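Local coordinates for protein Afp1 (Serratia entomophila, PDB 6RBN) that probably builds the inner tube of the anti-feeding prophage, a contractile injection system, by stacking with further copies of itself inside the sheath, at residues I38-I43 against M55-Q60; M77-I81 against A115-L120; K91-S97 against S109-A115; S119-P123 against V134-T138. All blocks are in the same frame, centred on the assembly; numbering follows the deposited sequence.

How the contacts relate
Three contacts belong to the compact β-fold and one to an arm. Contacts 2, 3 and 4 all use strand 109-121: contact 3 pairs its first half with strand 92-99, contact 4 pairs its end with strand 134-140, and contact 2 lays helix 78-81 against the part between. Contact 2 shares A115 with contact 3 and S119 and L120 with contact 4. It is the most buried, held by apolar packing with no hydrogen bond across its segments, whereas contacts 3 and 4 combine backbone hydrogen bonds with one mainly apolar and one more polar face. All four reach other copies; contact 1, a more exposed hairpin base, is centred about 20 Å from the chain's centre.

Contact 1 of 4, residues I38-I43 against M55-Q60; sequences INFDTI and MPGQRQ
Both I38-I43 and M55-Q60 are extended and run roughly antiparallel, their end-to-end directions 134° apart. Backbone bonds set the register. I43 and M55 form an antiparallel hydrogen-bonded pair (I43 N to M55 O and M55 N to I43 O, each 3.0 Å); T42 and P56 form the next, non-hydrogen-bonded pair, CA-CA 4.8 Å, where a proline lacking NH costs no bond across the pair. Beyond it G57 N reaches D41 O at 2.6 Å, and Q60 N makes a weak bond to N39 O at 3.3 Å. Glycine suits position 57 because a CB there would lie 2.9 Å from D41 CB. Aromatic and apolar packing comes second. F40 (chi1 m, chi2 -88°) takes R59 CB over its ring face, a CH-pi contact 4.0 Å from the centroid. R59 (p, t, m) carries its guanidinium face onto I38, NH1 lying 3.6 Å from I38 CG2, so its aliphatic part and its flat head both serve packing. I43 CG2 meets M55 CE at 3.8 Å. Because I38 and N39 also pair with a strand of a neighbouring subunit, this is the base of an intersubunit β-hairpin arm, consistent with tail-tube assembly in gp19-like proteins.

Contact 2 of 4, residues M77-I81 against A115-L120; sequences MYEWI and AFPTSL
A short, weakly bonded helix, about 78-81, packs against strand 115-120 of the antiparallel β-fold of this gp19-like tube protein. No hydrogen bond joins the two segments; apolar side chains hold them, and the nearest CA pair is I81 and P117 at 5.9 Å. I81 points directly at the strand. This beta-branched aliphatic chain, extended in the t, t rotamer, carries CD1 into the hollow between the two strand side chains that point towards the helix, 3.8 Å from P117 CB, 3.6 Å from S119 C and 3.7 Å from L120 CB. L120 (t, p) answers from the strand, its CD2 lying 3.9 Å from M77 O and 4.1 Å from Y78 CA. P117, extended at phi/psi -77°/141°, offers W80 (chi1 t, chi2 44°) a rigid, compact ring whose CD hydrogens face the indole. The indole suits this buried place because its broad face can pack on carbon while its one polar group is satisfied: W80 NE1 bonds to E90 O. Its edge reaches A115, with CZ2 3.4 Å from A115 O. Over its face the proline makes a CH-pi contact, P117 CD sitting 3.6 Å from the centroid of the W80 six-membered ring.

Contact 3 of 4, residues K91-S97 against S109-A115; sequences KKDIMIS and SWNVSNA
K91 opens the contact from a loop, its CA 3.4 Å from A115 O; its long chain passes N114, and NZ bonds to K54 O of a neighbouring subunit. K92 starts the pairing, with K92 N to A115 O 2.9 Å and A115 N to K92 O 2.7 Å; strands 92-97 and 109-112 run antiparallel, axes at 170° and 4.5 Å at closest approach. At D93 the opposite chain turns its corner (113-114), and D93 CB lies 3.3 Å from S113 O. I94 (m, m) and V112 exchange bent backbone bonds (V112 N to I94 O 2.7 Å, I94 N to V112 O 3.0 Å); I94 packs CB on V112 CB and CG1 on A115 CB, each 3.7 Å. M95 (t, t, m) faces N111, CE 3.5 Å from N111 ND2, and both pack on A285 of Afp2. I96 pairs with W110, I96 N to W110 O 2.9 Å. S97 meets S109 with CA atoms just 3.9 Å apart, which small residues allow. Apart from K92 at its end, the I94, I96, W110, V112 and A115 face is thus apolar; the M95, S97, S109 and N111 face is more polar.

Contact 4 of 4, residues S119-P123 against V134-T138; sequences SLTSP and VQQIT
Strands 119-121 and 134-138 run antiparallel, axes 4.7 Å apart at closest and at 165°, as neighbours in the main β-sheet of the gp19-like tube fold. S119 and T138 form a hydrogen-bonded pair, T138 N to S119 O 3.2 Å; L120 and I137 form the non-hydrogen-bonded pair, CA-CA 4.5 Å; T121 and Q136 are hydrogen-bonded again, T121 N to Q136 O 3.1 Å with a weak return from Q136 N to T121 O at 3.3 Å. Past T121 the strand pairing lapses, and P123, with no NH to give, rests CB 3.7 Å from V134 N. Through their backbones S119 and L120 also pair with a strand of a neighbouring subunit, so the sheet runs on across the interface. L120 (t, p) and I137 (t, t) share one face, L120 CD1 3.9 Å from I137 CB; their aliphatic side chains suit the buried side of the sheet. S119, T121, Q136 and T138 share the other, hydroxyl- and amide-rich, face. T138 OG1 bonds to T118 OG1 as well as to S119 OG, the latter a very short 2.4 Å.

Contact 1 of 4, residues I38-I43 against M55-Q60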
loop_
_atom_site.group_PDB
_atom_site.type_symbol
_atom_site.label_atom_id
_atom_site.label_comp_id
_atom_site.label_asym_id
_atom_site.label_seq_id
_atom_site.Cartn_x
_atom_site.Cartn_y
_atom_site.Cartn_z
ATOM N N ILE A 38 25.103 38.566 26.908
ATOM C CA ILE A 38 25.486 39.864 27.459
ATOM C C ILE A 38 24.225 40.420 28.106
ATOM O O ILE A 38 23.342 40.929 27.412
ATOM C CB ILE A 38 26.033 40.823 26.397
ATOM C CG1 ILE A 38 27.283 40.254 25.739
ATOM C CG2 ILE A 38 26.365 42.166 27.011
ATOM C CD1 ILE A 38 27.719 41.029 24.530
ATOM N N ASN A 39 24.128 40.323 29.428
ATOM C CA ASN A 39 22.924 40.693 30.156
ATOM C C ASN A 39 23.198 41.894 31.049
ATOM O O ASN A 39 24.261 41.988 31.661
ATOM C CB ASN A 39 22.428 39.533 31.013
ATOM C CG ASN A 39 21.915 38.378 30.193
ATOM O OD1 ASN A 39 21.214 38.565 29.206
ATOM N ND2 ASN A 39 22.263 37.167 30.602
ATOM N N PHE A 40 22.228 42.801 31.130
ATOM C CA PHE A 40 22.287 43.965 31.999
ATOM C C PHE A 40 21.141 43.932 32.999
ATOM O O PHE A 40 20.129 43.258 32.798
ATOM C CB PHE A 40 22.207 45.272 31.202
ATOM C CG PHE A 40 23.471 45.631 30.488
ATOM C CD1 PHE A 40 24.450 46.365 31.126
ATOM C CD2 PHE A 40 23.684 45.227 29.185
ATOM C CE1 PHE A 40 25.615 46.702 30.473
ATOM C CE2 PHE A 40 24.850 45.558 28.529
ATOM C CZ PHE A 40 25.815 46.295 29.174
ATOM N N ASP A 41 21.316 44.672 34.086
ATOM C CA ASP A 41 20.231 44.952 35.011
ATOM C C ASP A 41 19.566 46.271 34.635
ATOM O O ASP A 41 20.025 46.995 33.752
ATOM C CB ASP A 41 20.745 44.991 36.447
ATOM C CG ASP A 41 21.157 43.628 36.953
ATOM O OD1 ASP A 41 20.566 42.623 36.510
ATOM O OD2 ASP A 41 22.075 43.556 37.793
ATOM N N THR A 42 18.470 46.587 35.315
ATOM C CA THR A 42 17.684 47.769 34.991
ATOM C C THR A 42 17.410 48.563 36.259
ATOM O O THR A 42 16.914 48.011 37.246
ATOM C CB THR A 42 16.373 47.382 34.305
ATOM O OG1 THR A 42 16.662 46.625 33.126
ATOM C CG2 THR A 42 15.595 48.617 33.903
ATOM N N ILE A 43 17.740 49.851 36.229
ATOM C CA ILE A 43 17.501 50.771 37.332
ATOM C C ILE A 43 16.373 51.705 36.920
ATOM O O ILE A 43 16.415 52.291 35.835
ATOM C CB ILE A 43 18.772 51.561 37.685
ATOM C CG1 ILE A 43 19.896 50.614 38.087
ATOM C CG2 ILE A 43 18.509 52.529 38.815
ATOM C CD1 ILE A 43 21.233 51.290 38.192
ATOM N N MET A 55 17.129 53.118 33.039
ATOM C CA MET A 55 18.568 53.142 32.847
ATOM C C MET A 55 19.089 51.717 32.810
ATOM O O MET A 55 18.520 50.832 33.457
ATOM C CB MET A 55 19.268 53.900 33.987
ATOM C CG MET A 55 19.012 55.389 34.016
ATOM S SD MET A 55 19.718 56.155 35.472
ATOM C CE MET A 55 18.503 55.673 36.687
ATOM N N PRO A 56 20.162 51.462 32.069
ATOM C CA PRO A 56 20.842 50.172 32.202
ATOM C C PRO A 56 21.655 50.119 33.483
ATOM O O PRO A 56 22.332 51.077 33.857
ATOM C CB PRO A 56 21.741 50.121 30.963
ATOM C CG PRO A 56 21.970 51.534 30.610
ATOM C CD PRO A 56 20.719 52.268 30.970
ATOM N N GLY A 57 21.576 48.990 34.165
ATOM C CA GLY A 57 22.337 48.760 35.376
ATOM C C GLY A 57 23.734 48.272 35.079
ATOM O O GLY A 57 24.330 48.603 34.052
ATOM N N GLN A 58 24.266 47.471 35.988
ATOM C CA GLN A 58 25.575 46.868 35.799
ATOM C C GLN A 58 25.425 45.456 35.257
ATOM O O GLN A 58 24.537 44.709 35.672
ATOM C CB GLN A 58 26.375 46.885 37.103
ATOM C CG GLN A 58 25.696 46.261 38.300
ATOM C CD GLN A 58 26.519 46.414 39.554
ATOM O OE1 GLN A 58 27.643 46.903 39.513
ATOM N NE2 GLN A 58 25.958 46.014 40.681
ATOM N N ARG A 59 26.279 45.111 34.299
ATOM C CA ARG A 59 26.168 43.835 33.613
ATOM C C ARG A 59 26.662 42.700 34.496
ATOM O O ARG A 59 27.691 42.812 35.165
ATOM C CB ARG A 59 26.931 43.882 32.288
ATOM C CG ARG A 59 28.382 44.294 32.379
ATOM C CD ARG A 59 29.007 44.410 31.000
ATOM N NE ARG A 59 29.162 43.114 30.352
ATOM C CZ ARG A 59 29.447 42.955 29.064
ATOM N NH1 ARG A 59 29.579 41.737 28.559
ATOM N NH2 ARG A 59 29.604 44.013 28.280
ATOM N N GLN A 60 25.897 41.613 34.526
ATOM C CA GLN A 60 26.252 40.500 35.389
ATOM C C GLN A 60 27.065 39.452 34.640
ATOM O O GLN A 60 27.280 39.531 33.431
ATOM C CB GLN A 60 25.013 39.867 36.021
ATOM C CG GLN A 60 24.021 39.245 35.072
ATOM C CD GLN A 60 22.906 40.195 34.727
ATOM O OE1 GLN A 60 23.044 41.403 34.877
ATOM N NE2 GLN A 60 21.771 39.652 34.310
#

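Contact 2 of 4, residues M77-I81 against A115-L120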
loop_
_atom_site.group_PDB
_atom_site.type_symbol
_atom_site.label_atom_id
_atom_site.label_comp_id
_atom_site.label_asym_id
_atom_site.label_seq_id
_atom_site.Cartn_x
_atom_site.Cartn_y
_atom_site.Cartn_z
ATOM N N MET A 77 39.778 18.462 30.846
ATOM C CA MET A 77 38.830 19.228 31.636
ATOM C C MET A 77 38.787 18.784 33.088
ATOM O O MET A 77 38.228 19.502 33.921
ATOM C CB MET A 77 37.422 19.126 31.040
ATOM C CG MET A 77 37.268 19.716 29.647
ATOM S SD MET A 77 37.648 21.471 29.535
ATOM C CE MET A 77 39.232 21.432 28.694
ATOM N N TYR A 78 39.349 17.621 33.406
ATOM C CA TYR A 78 39.383 17.173 34.791
ATOM C C TYR A 78 40.566 17.752 35.551
ATOM O O TYR A 78 40.412 18.151 36.706
ATOM C CB TYR A 78 39.411 15.652 34.859
ATOM C CG TYR A 78 39.555 15.118 36.259
ATOM C CD1 TYR A 78 38.513 15.204 37.163
ATOM C CD2 TYR A 78 40.734 14.514 36.669
ATOM C CE1 TYR A 78 38.641 14.715 38.443
ATOM C CE2 TYR A 78 40.871 14.022 37.944
ATOM C CZ TYR A 78 39.822 14.125 38.823
ATOM O OH TYR A 78 39.960 13.633 40.094
ATOM N N GLU A 79 41.753 17.820 34.937
ATOM C CA GLU A 79 42.889 18.375 35.668
ATOM C C GLU A 79 42.819 19.886 35.825
ATOM O O GLU A 79 43.642 20.449 36.551
ATOM C CB GLU A 79 44.232 18.024 35.027
ATOM C CG GLU A 79 44.613 16.563 35.116
ATOM C CD GLU A 79 44.425 15.834 33.817
ATOM O OE1 GLU A 79 44.241 16.518 32.789
ATOM O OE2 GLU A 79 44.458 14.588 33.820
ATOM N N TRP A 80 41.871 20.549 35.171
ATOM C CA TRP A 80 41.666 21.976 35.352
ATOM C C TRP A 80 40.616 22.280 36.410
ATOM O O TRP A 80 40.640 23.368 36.993
ATOM C CB TRP A 80 41.310 22.601 34.001
ATOM C CG TRP A 80 41.085 24.069 33.994
ATOM C CD1 TRP A 80 41.841 25.018 34.608
ATOM C CD2 TRP A 80 40.118 24.773 33.215
ATOM N NE1 TRP A 80 41.353 26.267 34.326
ATOM C CE2 TRP A 80 40.301 26.143 33.460
ATOM C CE3 TRP A 80 39.095 24.373 32.354
ATOM C CZ2 TRP A 80 39.499 27.115 32.877
ATOM C CZ3 TRP A 80 38.303 25.338 31.777
ATOM C CH2 TRP A 80 38.507 26.693 32.042
ATOM N N ILE A 81 39.726 21.333 36.702
ATOM C CA ILE A 81 38.787 21.479 37.808
ATOM C C ILE A 81 39.273 20.755 39.063
ATOM O O ILE A 81 38.751 21.011 40.159
ATOM C CB ILE A 81 37.378 20.992 37.388
ATOM C CG1 ILE A 81 36.285 21.602 38.266
ATOM C CG2 ILE A 81 37.295 19.480 37.422
ATOM C CD1 ILE A 81 34.909 21.409 37.744
ATOM N N ALA A 115 37.677 32.759 32.384
ATOM C CA ALA A 115 36.792 31.644 32.671
ATOM C C ALA A 115 37.484 30.643 33.581
ATOM O O ALA A 115 38.679 30.384 33.440
ATOM C CB ALA A 115 36.345 30.962 31.380
ATOM N N PHE A 116 36.725 30.089 34.521
ATOM C CA PHE A 116 37.213 29.045 35.405
ATOM C C PHE A 116 36.066 28.080 35.656
ATOM O O PHE A 116 34.904 28.498 35.647
ATOM C CB PHE A 116 37.765 29.627 36.721
ATOM C CG PHE A 116 36.746 30.315 37.586
ATOM C CD1 PHE A 116 36.453 31.652 37.399
ATOM C CD2 PHE A 116 36.134 29.641 38.629
ATOM C CE1 PHE A 116 35.535 32.287 38.200
ATOM C CE2 PHE A 116 35.216 30.272 39.427
ATOM C CZ PHE A 116 34.921 31.596 39.214
ATOM N N PRO A 117 36.346 26.794 35.860
ATOM C CA PRO A 117 35.256 25.822 35.984
ATOM C C PRO A 117 34.582 25.869 37.341
ATOM O O PRO A 117 35.223 26.040 38.379
ATOM C CB PRO A 117 35.962 24.480 35.771
ATOM C CG PRO A 117 37.339 24.720 36.204
ATOM C CD PRO A 117 37.659 26.124 35.821
ATOM N N THR A 118 33.262 25.716 37.322
ATOM C CA THR A 118 32.487 25.580 38.540
ATOM C C THR A 118 31.806 24.229 38.673
ATOM O O THR A 118 31.416 23.866 39.785
ATOM C CB THR A 118 31.424 26.684 38.638
ATOM O OG1 THR A 118 30.519 26.576 37.536
ATOM C CG2 THR A 118 32.068 28.049 38.615
ATOM N N SER A 119 31.659 23.474 37.588
ATOM C CA SER A 119 31.048 22.157 37.667
ATOM C C SER A 119 31.561 21.295 36.526
ATOM O O SER A 119 32.003 21.800 35.496
ATOM C CB SER A 119 29.522 22.238 37.622
ATOM O OG SER A 119 29.074 22.617 36.340
ATOM N N LEU A 120 31.497 19.983 36.730
ATOM C CA LEU A 120 31.860 19.009 35.701
ATOM C C LEU A 120 30.985 17.785 35.911
ATOM O O LEU A 120 31.236 17.000 36.826
ATOM C CB LEU A 120 33.334 18.638 35.774
ATOM C CG LEU A 120 33.834 17.627 34.741
ATOM C CD1 LEU A 120 33.713 18.181 33.339
ATOM C CD2 LEU A 120 35.259 17.236 35.033
#

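Contact 3 of 4, residues K91-S97 against S109-A115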
loop_
_atom_site.group_PDB
_atom_site.type_symbol
_atom_site.label_atom_id
_atom_site.label_comp_id
_atom_site.label_asym_id
_atom_site.label_seq_id
_atom_site.Cartn_x
_atom_site.Cartn_y
_atom_site.Cartn_z
ATOM N N LYS A 91 42.777 30.644 35.681
ATOM C CA LYS A 91 41.724 31.194 34.845
ATOM C C LYS A 91 42.207 31.315 33.409
ATOM O O LYS A 91 43.325 31.763 33.148
ATOM C CB LYS A 91 41.276 32.554 35.369
ATOM C CG LYS A 91 40.539 32.486 36.686
ATOM C CD LYS A 91 40.025 33.844 37.099
ATOM C CE LYS A 91 39.269 33.763 38.406
ATOM N NZ LYS A 91 38.736 35.085 38.809
ATOM N N LYS A 92 41.353 30.910 32.476
ATOM C CA LYS A 92 41.691 30.859 31.066
ATOM C C LYS A 92 40.736 31.740 30.280
ATOM O O LYS A 92 39.629 32.042 30.731
ATOM C CB LYS A 92 41.626 29.429 30.528
ATOM C CG LYS A 92 42.704 28.508 31.051
ATOM C CD LYS A 92 42.526 27.121 30.488
ATOM C CE LYS A 92 43.702 26.228 30.815
ATOM N NZ LYS A 92 43.825 25.953 32.264
ATOM N N ASP A 93 41.176 32.149 29.096
ATOM C CA ASP A 93 40.350 32.915 28.174
ATOM C C ASP A 93 39.881 32.032 27.024
ATOM O O ASP A 93 40.686 31.347 26.388
ATOM C CB ASP A 93 41.106 34.140 27.659
ATOM C CG ASP A 93 42.516 33.823 27.220
ATOM O OD1 ASP A 93 42.971 32.683 27.446
ATOM O OD2 ASP A 93 43.177 34.719 26.653
ATOM N N ILE A 94 38.575 32.049 26.767
ATOM C CA ILE A 94 37.940 31.150 25.811
ATOM C C ILE A 94 37.609 31.938 24.553
ATOM O O ILE A 94 37.123 33.071 24.631
ATOM C CB ILE A 94 36.665 30.523 26.408
ATOM C CG1 ILE A 94 36.921 29.991 27.815
ATOM C CG2 ILE A 94 36.147 29.403 25.531
ATOM C CD1 ILE A 94 37.955 28.925 27.894
ATOM N N MET A 95 37.868 31.344 23.392
ATOM C CA MET A 95 37.441 31.910 22.121
ATOM C C MET A 95 36.625 30.869 21.375
ATOM O O MET A 95 37.109 29.764 21.130
ATOM C CB MET A 95 38.626 32.326 21.260
ATOM C CG MET A 95 38.217 33.090 20.024
ATOM S SD MET A 95 39.602 33.327 18.913
ATOM C CE MET A 95 40.633 34.334 19.947
ATOM N N ILE A 96 35.398 31.221 21.007
ATOM C CA ILE A 96 34.533 30.348 20.224
ATOM C C ILE A 96 34.280 31.044 18.896
ATOM O O ILE A 96 33.616 32.085 18.851
ATOM C CB ILE A 96 33.222 30.031 20.949
ATOM C CG1 ILE A 96 33.513 29.289 22.248
ATOM C CG2 ILE A 96 32.329 29.193 20.073
ATOM C CD1 ILE A 96 32.319 29.123 23.134
ATOM N N SER A 97 34.802 30.471 17.818
ATOM C CA SER A 97 34.833 31.113 16.512
ATOM C C SER A 97 33.960 30.345 15.533
ATOM O O SER A 97 34.193 29.157 15.305
ATOM C CB SER A 97 36.264 31.159 15.973
ATOM O OG SER A 97 37.135 31.841 16.849
ATOM N N SER A 109 33.663 35.555 15.868
ATOM C CA SER A 109 34.108 34.861 17.064
ATOM C C SER A 109 33.616 35.568 18.317
ATOM O O SER A 109 33.339 36.766 18.320
ATOM C CB SER A 109 35.631 34.731 17.100
ATOM O OG SER A 109 36.252 35.981 17.248
ATOM N N TRP A 110 33.507 34.785 19.388
ATOM C CA TRP A 110 33.080 35.242 20.705
ATOM C C TRP A 110 34.237 35.070 21.674
ATOM O O TRP A 110 34.758 33.964 21.826
ATOM C CB TRP A 110 31.868 34.447 21.187
ATOM C CG TRP A 110 30.571 34.848 20.584
ATOM C CD1 TRP A 110 29.625 35.639 21.150
ATOM C CD2 TRP A 110 30.086 34.512 19.283
ATOM N NE1 TRP A 110 28.570 35.805 20.294
ATOM C CE2 TRP A 110 28.829 35.122 19.137
ATOM C CE3 TRP A 110 30.586 33.747 18.229
ATOM C CZ2 TRP A 110 28.070 34.994 17.982
ATOM C CZ3 TRP A 110 29.833 33.620 17.087
ATOM C CH2 TRP A 110 28.587 34.240 16.969
ATOM N N ASN A 111 34.632 36.156 22.326
ATOM C CA ASN A 111 35.744 36.136 23.263
ATOM C C ASN A 111 35.231 36.125 24.693
ATOM O O ASN A 111 34.258 36.804 25.023
ATOM C CB ASN A 111 36.656 37.342 23.053
ATOM C CG ASN A 111 37.296 37.348 21.694
ATOM O OD1 ASN A 111 37.052 38.237 20.885
ATOM N ND2 ASN A 111 38.117 36.347 21.427
ATOM N N VAL A 112 35.897 35.343 25.539
ATOM C CA VAL A 112 35.550 35.184 26.945
ATOM C C VAL A 112 36.803 35.472 27.758
ATOM O O VAL A 112 37.871 34.935 27.457
ATOM C CB VAL A 112 35.020 33.767 27.225
ATOM C CG1 VAL A 112 34.811 33.551 28.682
ATOM C CG2 VAL A 112 33.732 33.522 26.466
ATOM N N SER A 113 36.687 36.331 28.772
ATOM C CA SER A 113 37.879 36.955 29.338
ATOM C C SER A 113 38.575 36.080 30.379
ATOM O O SER A 113 39.731 35.688 30.196
ATOM C CB SER A 113 37.516 38.308 29.936
ATOM O OG SER A 113 38.645 38.925 30.524
ATOM N N ASN A 114 37.908 35.781 31.492
ATOM C CA ASN A 114 38.533 35.015 32.577
ATOM C C ASN A 114 37.564 33.923 33.007
ATOM O O ASN A 114 36.745 34.127 33.905
ATOM C CB ASN A 114 38.915 35.904 33.751
ATOM C CG ASN A 114 40.117 36.764 33.464
ATOM O OD1 ASN A 114 41.086 36.316 32.856
ATOM N ND2 ASN A 114 40.070 38.010 33.913
ATOM N N ALA A 115 37.677 32.759 32.384
ATOM C CA ALA A 115 36.792 31.644 32.671
ATOM C C ALA A 115 37.484 30.643 33.581
ATOM O O ALA A 115 38.679 30.384 33.440
ATOM C CB ALA A 115 36.345 30.962 31.380
#

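Contact 4 of 4, residues S119-P123 against V134-T138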
loop_
_atom_site.group_PDB
_atom_site.type_symbol
_atom_site.label_atom_id
_atom_site.label_comp_id
_atom_site.label_asym_id
_atom_site.label_seq_id
_atom_site.Cartn_x
_atom_site.Cartn_y
_atom_site.Cartn_z
ATOM N N SER A 119 31.659 23.474 37.588
ATOM C CA SER A 119 31.048 22.157 37.667
ATOM C C SER A 119 31.561 21.295 36.526
ATOM O O SER A 119 32.003 21.800 35.496
ATOM C CB SER A 119 29.522 22.238 37.622
ATOM O OG SER A 119 29.074 22.617 36.340
ATOM N N LEU A 120 31.497 19.983 36.730
ATOM C CA LEU A 120 31.860 19.009 35.701
ATOM C C LEU A 120 30.985 17.785 35.911
ATOM O O LEU A 120 31.236 17.000 36.826
ATOM C CB LEU A 120 33.334 18.638 35.774
ATOM C CG LEU A 120 33.834 17.627 34.741
ATOM C CD1 LEU A 120 33.713 18.181 33.339
ATOM C CD2 LEU A 120 35.259 17.236 35.033
ATOM N N THR A 121 29.967 17.619 35.075
ATOM C CA THR A 121 29.008 16.541 35.260
ATOM C C THR A 121 29.431 15.332 34.441
ATOM O O THR A 121 29.575 15.421 33.219
ATOM C CB THR A 121 27.598 16.982 34.871
ATOM O OG1 THR A 121 27.556 17.253 33.472
ATOM C CG2 THR A 121 27.212 18.235 35.623
ATOM N N SER A 122 29.633 14.209 35.120
ATOM C CA SER A 122 29.932 12.953 34.460
ATOM C C SER A 122 28.690 12.443 33.730
ATOM O O SER A 122 27.568 12.821 34.077
ATOM C CB SER A 122 30.392 11.929 35.493
ATOM O OG SER A 122 29.319 11.586 36.350
ATOM N N PRO A 123 28.855 11.603 32.706
ATOM C CA PRO A 123 27.685 11.071 32.002
ATOM C C PRO A 123 26.888 10.095 32.852
ATOM O O PRO A 123 27.397 9.469 33.782
ATOM C CB PRO A 123 28.295 10.362 30.792
ATOM C CG PRO A 123 29.671 10.049 31.208
ATOM C CD PRO A 123 30.102 11.197 32.032
ATOM N N VAL A 134 29.375 11.794 27.596
ATOM C CA VAL A 134 29.548 13.219 27.341
ATOM C C VAL A 134 29.661 13.945 28.671
ATOM O O VAL A 134 28.703 13.976 29.451
ATOM C CB VAL A 134 28.395 13.800 26.508
ATOM C CG1 VAL A 134 28.510 15.305 26.421
ATOM C CG2 VAL A 134 28.398 13.208 25.119
ATOM N N GLN A 135 30.826 14.528 28.922
ATOM C CA GLN A 135 31.002 15.434 30.042
ATOM C C GLN A 135 30.470 16.812 29.685
ATOM O O GLN A 135 30.460 17.208 28.521
ATOM C CB GLN A 135 32.471 15.533 30.423
ATOM C CG GLN A 135 33.016 14.295 31.070
ATOM C CD GLN A 135 34.499 14.383 31.295
ATOM O OE1 GLN A 135 35.149 15.323 30.842
ATOM N NE2 GLN A 135 35.050 13.411 32.009
ATOM N N GLN A 136 30.039 17.546 30.703
ATOM C CA GLN A 136 29.418 18.854 30.524
ATOM C C GLN A 136 29.945 19.786 31.606
ATOM O O GLN A 136 29.594 19.642 32.779
ATOM C CB GLN A 136 27.896 18.724 30.558
ATOM C CG GLN A 136 27.093 19.999 30.403
ATOM C CD GLN A 136 26.626 20.547 31.739
ATOM O OE1 GLN A 136 26.446 19.797 32.695
ATOM N NE2 GLN A 136 26.396 21.844 31.802
ATOM N N ILE A 137 30.792 20.732 31.209
ATOM C CA ILE A 137 31.473 21.639 32.124
ATOM C C ILE A 137 30.816 23.011 32.047
ATOM O O ILE A 137 30.426 23.468 30.966
ATOM C CB ILE A 137 32.990 21.690 31.817
ATOM C CG1 ILE A 137 33.755 22.538 32.833
ATOM C CG2 ILE A 137 33.290 22.136 30.393
ATOM C CD1 ILE A 137 35.242 22.323 32.784
ATOM N N THR A 138 30.631 23.644 33.202
ATOM C CA THR A 138 30.135 25.007 33.261
ATOM C C THR A 138 31.241 25.926 33.752
ATOM O O THR A 138 32.046 25.556 34.608
ATOM C CB THR A 138 28.922 25.160 34.172
ATOM O OG1 THR A 138 29.284 24.813 35.511
ATOM C CG2 THR A 138 27.795 24.271 33.715
#